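Local coordinates for AP endonuclease, family protein 2 (Mycobacterium smegmatis, PDB 5TNV), which binds magnesium in a xylose isomerase-like TIM barrel and, judging by its family, may act as an endonuclease, at residues Gln189-Glu193 with Asn249-Ile253. Numbering follows the deposited sequence.
Sequences QLSLE and NFWHI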
# COMPACT_ATOMS: atom_id res chain seq x y z
N GLN A 189 -28.24 -0.38 20.89
CA GLN A 189 -28.61 -1.44 19.96
C GLN A 189 -27.58 -2.55 19.95
O GLN A 189 -26.40 -2.34 20.32
CB GLN A 189 -28.82 -0.91 18.55
CG GLN A 189 -29.93 0.10 18.43
CD GLN A 189 -30.22 0.50 16.99
OE1 GLN A 189 -29.91 -0.19 16.05
NE2 GLN A 189 -30.89 1.62 16.84
N LEU A 190 -28.04 -3.73 19.52
CA LEU A 190 -27.20 -4.88 19.19
C LEU A 190 -26.86 -4.86 17.70
O LEU A 190 -27.76 -4.56 16.90
CB LEU A 190 -27.96 -6.15 19.54
CG LEU A 190 -27.13 -7.46 19.46
CD1 LEU A 190 -26.20 -7.54 20.64
CD2 LEU A 190 -28.09 -8.63 19.38
N SER A 191 -25.64 -5.20 17.36
CA SER A 191 -25.25 -5.36 15.97
C SER A 191 -24.75 -6.80 15.75
O SER A 191 -24.15 -7.39 16.65
CB SER A 191 -24.20 -4.35 15.55
OG SER A 191 -24.11 -4.28 14.13
N LEU A 192 -25.01 -7.31 14.54
CA LEU A 192 -24.64 -8.64 14.12
C LEU A 192 -23.58 -8.60 13.04
O LEU A 192 -23.81 -8.11 11.94
CB LEU A 192 -25.86 -9.40 13.57
CG LEU A 192 -27.13 -9.37 14.44
CD1 LEU A 192 -28.24 -10.11 13.72
CD2 LEU A 192 -26.85 -9.96 15.82
N GLU A 193 -22.39 -9.10 13.38
CA GLU A 193 -21.22 -8.99 12.52
C GLU A 193 -21.22 -10.05 11.42
O GLU A 193 -21.07 -11.26 11.69
CB GLU A 193 -19.95 -9.08 13.38
CG GLU A 193 -18.68 -8.92 12.60
CD GLU A 193 -17.44 -8.94 13.51
OE1 GLU A 193 -17.59 -8.84 14.74
OE2 GLU A 193 -16.30 -9.03 12.94
N ASN A 249 -26.40 -0.89 11.48
CA ASN A 249 -26.39 0.05 12.64
C ASN A 249 -25.00 0.25 13.23
O ASN A 249 -24.88 0.95 14.23
CB ASN A 249 -27.41 -0.34 13.69
CG ASN A 249 -27.06 -1.67 14.35
OD1 ASN A 249 -26.22 -2.43 13.90
ND2 ASN A 249 -27.79 -2.01 15.41
N PHE A 250 -23.97 -0.35 12.66
CA PHE A 250 -22.60 -0.35 13.19
C PHE A 250 -21.72 -0.83 12.05
O PHE A 250 -22.21 -1.51 11.16
CB PHE A 250 -22.53 -1.31 14.38
CG PHE A 250 -21.17 -1.45 15.03
CD1 PHE A 250 -20.45 -0.34 15.44
CD2 PHE A 250 -20.63 -2.72 15.28
CE1 PHE A 250 -19.24 -0.46 16.07
CE2 PHE A 250 -19.41 -2.84 15.92
CZ PHE A 250 -18.72 -1.73 16.34
N TRP A 251 -20.42 -0.53 12.09
CA TRP A 251 -19.60 -0.86 10.92
C TRP A 251 -18.13 -1.09 11.33
O TRP A 251 -17.40 -0.14 11.55
CB TRP A 251 -19.74 0.26 9.90
CG TRP A 251 -19.32 -0.10 8.49
CD1 TRP A 251 -18.73 -1.23 7.98
CD2 TRP A 251 -19.54 0.78 7.36
NE1 TRP A 251 -18.56 -1.08 6.62
CE2 TRP A 251 -19.05 0.12 6.22
CE3 TRP A 251 -20.10 2.03 7.27
CZ2 TRP A 251 -19.12 0.73 4.97
CZ3 TRP A 251 -20.18 2.66 6.02
CH2 TRP A 251 -19.68 2.00 4.89
N HIS A 252 -17.73 -2.36 11.35
CA HIS A 252 -16.33 -2.76 11.30
C HIS A 252 -15.87 -2.53 9.85
O HIS A 252 -16.43 -3.14 8.94
CB HIS A 252 -16.13 -4.22 11.65
CG HIS A 252 -16.23 -4.62 13.07
ND1 HIS A 252 -15.88 -5.89 13.46
CD2 HIS A 252 -16.67 -3.91 14.15
CE1 HIS A 252 -16.09 -5.90 14.77
NE2 HIS A 252 -16.54 -4.76 15.24
N ILE A 253 -14.89 -1.67 9.68
CA ILE A 253 -14.58 -1.16 8.33
C ILE A 253 -13.09 -1.40 8.06
O ILE A 253 -12.23 -0.77 8.68
CB ILE A 253 -15.04 0.30 8.21
CG1 ILE A 253 -14.82 0.83 6.79
CG2 ILE A 253 -14.44 1.23 9.25
CD1 ILE A 253 -15.54 2.14 6.49
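Gln189, the first residue of strand 189-193, accepts a hydrogen bond from Asn249, the first of three bonds that tie this strand of a TIM barrel to the loop residue Asn249, just ahead of strand 251-261, at the N-terminal end of the barrel strands. The two strands are not sheet neighbours: 218-221 lies beside 189-193, and its Asn221 touches Ser191, Glu193 and Phe250. They meet mainly through side chains, with one bond to the main-chain O of Leu190. The extended side chain of Gln189 brings OE1 to 2.9 Å from Asn249 ND2, with the two amide planes turned 39° against each other. The same ND2 gives a second, nearly straight bond to the main chain of Leu190, whose side chain turns to the other side of the strand, 3.0 Å from its O, reaching that oxygen from above the carbonyl plane. Both acceptors lie close to the plane of the Asn249 amide, so the two N-H groups of ND2 are each used and the amide is held against rotation. Its other end is fixed by Ser191, whose OG donates to Asn249 OD1 at 2.8 Å. With OG anti to the backbone N (chi1 -164°), the hydroxyl also lies at the edge of the Phe250 ring, in its plane, and packs on Phe250 CB at 3.4 Å in the barrel interior. Leu192 again faces away. At the strand's end Glu193 reaches inward on a fully extended chain to the magnesium site, where its OE2 and His252 ND1 are ligands together with Asp223. Outside partners steady both: Asn139 donates to Glu193 OE1, and Ser104 OG is hydrogen-bonded to His252 NE2. The carboxylate and imidazole planes stand 69° apart, and Glu193 OE2 comes within 3.2 Å of His252 ND1 because the two atoms share the metal, without a hydrogen bond between them.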